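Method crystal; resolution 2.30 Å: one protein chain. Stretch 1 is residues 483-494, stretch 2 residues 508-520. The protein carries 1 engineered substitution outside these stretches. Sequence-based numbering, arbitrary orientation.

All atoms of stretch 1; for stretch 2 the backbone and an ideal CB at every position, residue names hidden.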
# COMPACT_ATOMS: atom_id res chain seq x y z
N THR B 483 -27.33 -10.00 -14.80
CA THR B 483 -28.53 -9.77 -15.59
C THR B 483 -29.26 -8.52 -15.10
O THR B 483 -29.14 -8.13 -13.93
CB THR B 483 -29.44 -11.01 -15.57
OG1 THR B 483 -30.44 -10.77 -16.56
CG2 THR B 483 -30.12 -11.30 -14.25
N ILE B 484 -30.08 -7.93 -15.98
CA ILE B 484 -31.01 -6.88 -15.60
C ILE B 484 -32.43 -7.40 -15.83
O ILE B 484 -33.42 -6.65 -15.70
CB ILE B 484 -30.77 -5.60 -16.43
CG1 ILE B 484 -31.03 -5.83 -17.92
CG2 ILE B 484 -29.37 -5.04 -16.17
CD1 ILE B 484 -30.82 -4.59 -18.78
N ASN B 485 -32.52 -8.69 -16.17
CA ASN B 485 -33.76 -9.21 -16.72
C ASN B 485 -34.53 -10.01 -15.68
O ASN B 485 -34.10 -11.06 -15.21
CB ASN B 485 -33.56 -9.92 -18.06
CG ASN B 485 -34.87 -10.31 -18.69
OD1 ASN B 485 -35.44 -11.36 -18.37
ND2 ASN B 485 -35.40 -9.45 -19.55
N TYR B 486 -35.71 -9.49 -15.34
CA TYR B 486 -36.63 -10.13 -14.42
C TYR B 486 -36.84 -11.62 -14.73
O TYR B 486 -36.69 -12.46 -13.85
CB TYR B 486 -37.96 -9.37 -14.44
CG TYR B 486 -38.98 -9.95 -13.50
CD1 TYR B 486 -39.79 -11.01 -13.87
CD2 TYR B 486 -39.14 -9.41 -12.24
CE1 TYR B 486 -40.73 -11.54 -13.01
CE2 TYR B 486 -40.09 -9.91 -11.36
CZ TYR B 486 -40.87 -10.99 -11.75
OH TYR B 486 -41.81 -11.49 -10.89
N ASN B 487 -37.22 -11.95 -15.98
CA ASN B 487 -37.59 -13.32 -16.32
C ASN B 487 -36.40 -14.27 -16.13
O ASN B 487 -36.57 -15.36 -15.60
CB ASN B 487 -38.23 -13.43 -17.71
CG ASN B 487 -39.69 -13.02 -17.66
OD1 ASN B 487 -40.33 -13.11 -16.62
ND2 ASN B 487 -40.23 -12.54 -18.76
N VAL B 488 -35.21 -13.82 -16.53
CA VAL B 488 -34.01 -14.63 -16.38
C VAL B 488 -33.75 -14.85 -14.89
O VAL B 488 -33.64 -15.99 -14.44
CB VAL B 488 -32.81 -14.00 -17.12
CG1 VAL B 488 -31.48 -14.61 -16.69
CG2 VAL B 488 -32.98 -14.08 -18.63
N PHE B 489 -33.73 -13.76 -14.12
CA PHE B 489 -33.45 -13.89 -12.70
C PHE B 489 -34.48 -14.80 -12.02
O PHE B 489 -34.09 -15.60 -11.17
CB PHE B 489 -33.33 -12.55 -11.96
CG PHE B 489 -32.76 -12.69 -10.56
CD1 PHE B 489 -31.47 -13.15 -10.35
CD2 PHE B 489 -33.52 -12.36 -9.44
CE1 PHE B 489 -30.95 -13.29 -9.07
CE2 PHE B 489 -32.98 -12.46 -8.16
CZ PHE B 489 -31.70 -12.95 -7.97
N LYS B 490 -35.77 -14.65 -12.38
CA LYS B 490 -36.83 -15.45 -11.77
C LYS B 490 -36.60 -16.95 -11.99
O LYS B 490 -36.69 -17.75 -11.07
CB LYS B 490 -38.21 -15.00 -12.26
CG LYS B 490 -39.38 -15.77 -11.65
CD LYS B 490 -40.75 -15.22 -12.03
CE LYS B 490 -41.88 -16.22 -11.83
NZ LYS B 490 -41.81 -16.88 -10.51
N GLU B 491 -36.28 -17.35 -13.22
CA GLU B 491 -36.10 -18.77 -13.50
C GLU B 491 -34.89 -19.29 -12.73
O GLU B 491 -34.88 -20.45 -12.31
CB GLU B 491 -35.95 -19.01 -15.01
CG GLU B 491 -35.98 -20.49 -15.39
CD GLU B 491 -35.71 -20.83 -16.84
OE1 GLU B 491 -35.51 -19.92 -17.66
OE2 GLU B 491 -35.66 -22.03 -17.16
N CYS B 492 -33.88 -18.44 -12.51
CA CYS B 492 -32.68 -18.86 -11.80
C CYS B 492 -32.98 -19.07 -10.32
O CYS B 492 -32.58 -20.08 -9.77
CB CYS B 492 -31.54 -17.87 -11.96
SG CYS B 492 -30.89 -17.85 -13.65
N VAL B 493 -33.71 -18.14 -9.68
CA VAL B 493 -33.97 -18.33 -8.26
C VAL B 493 -34.98 -19.45 -8.03
O VAL B 493 -34.84 -20.20 -7.06
CB VAL B 493 -34.23 -17.03 -7.45
CG1 VAL B 493 -33.01 -16.12 -7.44
CG2 VAL B 493 -35.46 -16.26 -7.90
N ASP B 494 -35.98 -19.59 -8.92
CA ASP B 494 -36.98 -20.64 -8.78
C ASP B 494 -36.31 -22.01 -8.75
O ASP B 494 -36.74 -22.88 -8.02
CB ASP B 494 -38.05 -20.59 -9.89
CG ASP B 494 -39.08 -19.48 -9.75
OD1 ASP B 494 -39.14 -18.86 -8.67
OD2 ASP B 494 -39.83 -19.25 -10.74
N UNK B 508 -32.72 -0.38 -12.09
CA UNK B 508 -33.59 0.62 -12.68
C UNK B 508 -34.22 0.12 -13.98
O UNK B 508 -35.19 0.72 -14.42
CB UNK B 508 -32.81 1.91 -12.93
N UNK B 509 -33.63 -0.90 -14.65
CA UNK B 509 -34.23 -1.44 -15.87
C UNK B 509 -35.61 -2.01 -15.53
O UNK B 509 -36.56 -1.82 -16.29
CB UNK B 509 -33.34 -2.51 -16.50
N UNK B 510 -35.71 -2.73 -14.42
CA UNK B 510 -36.97 -3.33 -14.02
C UNK B 510 -36.99 -3.44 -12.49
O UNK B 510 -36.57 -4.47 -11.96
CB UNK B 510 -37.16 -4.70 -14.68
N UNK B 511 -37.45 -2.40 -11.76
CA UNK B 511 -37.42 -2.40 -10.30
C UNK B 511 -38.13 -3.59 -9.66
O UNK B 511 -37.78 -3.96 -8.53
CB UNK B 511 -38.05 -1.11 -9.78
N UNK B 512 -39.01 -4.27 -10.42
CA UNK B 512 -39.74 -5.43 -9.90
C UNK B 512 -38.78 -6.58 -9.58
O UNK B 512 -39.11 -7.44 -8.77
CB UNK B 512 -40.80 -5.89 -10.91
N UNK B 513 -37.59 -6.59 -10.21
CA UNK B 513 -36.62 -7.65 -9.97
C UNK B 513 -36.28 -7.72 -8.48
O UNK B 513 -35.82 -8.76 -8.00
CB UNK B 513 -35.36 -7.42 -10.80
N UNK B 514 -36.52 -6.62 -7.76
CA UNK B 514 -36.21 -6.45 -6.35
C UNK B 514 -37.07 -7.39 -5.50
O UNK B 514 -36.59 -7.99 -4.54
CB UNK B 514 -36.42 -5.00 -5.93
N UNK B 515 -38.32 -7.58 -5.92
CA UNK B 515 -39.23 -8.50 -5.25
C UNK B 515 -38.70 -9.92 -5.33
O UNK B 515 -39.04 -10.76 -4.49
CB UNK B 515 -40.63 -8.42 -5.86
N UNK B 516 -37.87 -10.21 -6.33
CA UNK B 516 -37.32 -11.54 -6.46
C UNK B 516 -36.18 -11.78 -5.46
O UNK B 516 -35.77 -12.92 -5.31
CB UNK B 516 -36.83 -11.76 -7.89
N UNK B 517 -35.66 -10.72 -4.79
CA UNK B 517 -34.53 -10.90 -3.87
C UNK B 517 -35.01 -11.38 -2.51
O UNK B 517 -34.21 -11.55 -1.58
CB UNK B 517 -33.75 -9.59 -3.72
N UNK B 518 -36.32 -11.59 -2.40
CA UNK B 518 -36.99 -11.98 -1.16
C UNK B 518 -37.94 -13.14 -1.45
O UNK B 518 -38.71 -13.11 -2.40
CB UNK B 518 -37.75 -10.80 -0.55
N UNK B 519 -37.83 -14.19 -0.64
CA UNK B 519 -38.82 -15.25 -0.61
C UNK B 519 -39.31 -15.42 0.82
O UNK B 519 -38.93 -14.66 1.71
CB UNK B 519 -38.24 -16.56 -1.15
N UNK B 520 -40.15 -16.44 1.05
CA UNK B 520 -40.74 -16.72 2.35
C UNK B 520 -39.64 -16.95 3.40
O UNK B 520 -39.79 -16.52 4.54
CB UNK B 520 -41.66 -17.94 2.26

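Position 508 has no atom of stretch 1 within 5.5 Å of its ideal CB, so this contact leaves the choice free; the residue is Thr 508.

At 509 the CA-to-CB bond points toward stretch 1, and the ideal CB lies 4.0 Å from Ile 484 CD1. The carbonyl of Ile 484 is also close by, so an apolar side chain or a short donor would suit. The deposited Asn 509 takes the donor option: its ND2 donates to Ile 484 O (2.9 Å, N-H...acceptor angle 148°), and the same ND2 lies 3.7 Å from Ile 484 CG1.

Position 510 also points toward stretch 1, its ideal CB 4.3 Å from Ile 484 O and 4.7 Å from Tyr 486 CB. With phi/psi of -151/88 the backbone is extended just before a run of helical angles, which favours a small polar side chain able to accept from the turn that follows; Asp, Asn, Ser or Thr would serve. It is Asn 510, whose OD1 accepts from the N of 512 at 3.1 Å and whose ND2 lies 3.4 Å from Tyr 486 CB. A water accepts from Asn 510 N (3.0 Å) and donates to Ile 484 O (3.0 Å), joining the backbones.

Position 511 points away, and its phi of -55° admits proline; Pro 511 is found.

At 512 the ideal CB is 4.1 Å from Tyr 486 CE2, yet a long side chain can turn outward, so many types fit. Glu 512 packs its CB there and its end leads away.

Position 513 points sideways, its ideal CB 4.5 Å from Tyr 486 CD2 and 5.4 Å from Phe 489 CD2: a site for a branched or long aliphatic. Ile 513 reaches in, CD1 lying 3.8 Å from Phe 489 CB and 3.9 Å from Asn 485 C.

Position 514 points away and is unconstrained here (Ile 514); 515 points sideways without contact (Lys 515).

The ideal CB at 516 points toward stretch 1, 3.7 Å from Phe 489 CD2 and 4.7 Å from Val 493 CG2, so Leu, Met or Ile is expected. Leu 516 sets CD1 over one face of Tyr 486, 3.8 Å from the ring centroid and 19° off its normal, a CH-pi contact; its CB meets the Phe 489 edge.

At 517 the CA-to-CB bond points sideways and the ideal CB lies 5.3 Å from Phe 489 CE2, so a longer apolar chain could reach. Leu 517 CD2 comes to 3.9 Å from Phe 489 CE2.

Position 518 is out of reach (Lys 518). At 519 the CA-to-CB bond points toward stretch 1, but nothing there lies within 5.5 Å of the ideal CB; only a long side chain could approach the carbonyl of Val 493, where a donor would suit. Lys 519 NZ lies 3.5 Å from Val 493 O. Position 520 has nothing of stretch 1 within 5.5 Å of its ideal CB, so this contact sets no preference; it is Lys 520, poorly ordered.

Stretch 2 508-520: TNNPEIIKLLKKK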
# COMPACT_ATOMS: atom_id res chain seq x y z
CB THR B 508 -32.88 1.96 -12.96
OG1 THR B 508 -31.81 1.74 -13.87
CG2 THR B 508 -32.37 2.65 -11.71
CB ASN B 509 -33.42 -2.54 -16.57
CG ASN B 509 -34.23 -3.29 -17.63
OD1 ASN B 509 -34.60 -2.74 -18.66
ND2 ASN B 509 -34.49 -4.58 -17.42
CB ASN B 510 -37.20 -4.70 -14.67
CG ASN B 510 -38.60 -5.20 -14.38
OD1 ASN B 510 -39.26 -4.65 -13.51
ND2 ASN B 510 -39.06 -6.21 -15.11
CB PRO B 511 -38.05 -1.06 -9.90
CG PRO B 511 -37.79 -0.19 -11.11
CD PRO B 511 -37.93 -1.11 -12.30
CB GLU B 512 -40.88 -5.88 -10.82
CG GLU B 512 -41.79 -4.75 -11.32
CD GLU B 512 -42.53 -3.95 -10.25
OE1 GLU B 512 -42.80 -4.50 -9.16
OE2 GLU B 512 -42.84 -2.75 -10.49
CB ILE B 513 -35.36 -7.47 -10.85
CG1 ILE B 513 -34.58 -8.77 -11.03
CG2 ILE B 513 -34.47 -6.32 -10.38
CD1 ILE B 513 -33.58 -8.72 -12.16
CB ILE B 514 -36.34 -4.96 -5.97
CG1 ILE B 514 -35.08 -4.19 -6.35
CG2 ILE B 514 -36.73 -4.73 -4.51
CD1 ILE B 514 -35.33 -2.71 -6.59
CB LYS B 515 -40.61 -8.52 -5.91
CG LYS B 515 -41.40 -7.22 -5.90
CD LYS B 515 -42.77 -7.50 -6.48
CE LYS B 515 -43.20 -6.54 -7.57
NZ LYS B 515 -43.81 -7.24 -8.73
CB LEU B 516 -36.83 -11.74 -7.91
CG LEU B 516 -37.87 -11.70 -9.03
CD1 LEU B 516 -37.22 -11.98 -10.38
CD2 LEU B 516 -38.98 -12.72 -8.79
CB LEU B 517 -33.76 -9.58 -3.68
CG LEU B 517 -33.17 -8.95 -4.94
CD1 LEU B 517 -32.70 -7.54 -4.62
CD2 LEU B 517 -32.04 -9.81 -5.49
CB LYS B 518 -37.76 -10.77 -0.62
CG LYS B 518 -36.98 -9.92 0.38
CD LYS B 518 -37.41 -8.48 0.54
CE LYS B 518 -38.90 -8.21 0.54
NZ LYS B 518 -39.23 -7.18 -0.48
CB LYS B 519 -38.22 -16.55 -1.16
CG LYS B 519 -37.99 -16.57 -2.67
CD LYS B 519 -38.12 -17.95 -3.27
CE LYS B 519 -37.04 -18.92 -2.84
NZ LYS B 519 -36.04 -19.11 -3.92
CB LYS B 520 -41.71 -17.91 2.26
CG LYS B 520 -43.13 -17.58 1.81
CD LYS B 520 -44.01 -18.80 1.58
CE LYS B 520 -44.49 -18.98 0.15
NZ LYS B 520 -43.38 -19.33 -0.78
O HOH W 1 -33.35 -4.38 -13.68
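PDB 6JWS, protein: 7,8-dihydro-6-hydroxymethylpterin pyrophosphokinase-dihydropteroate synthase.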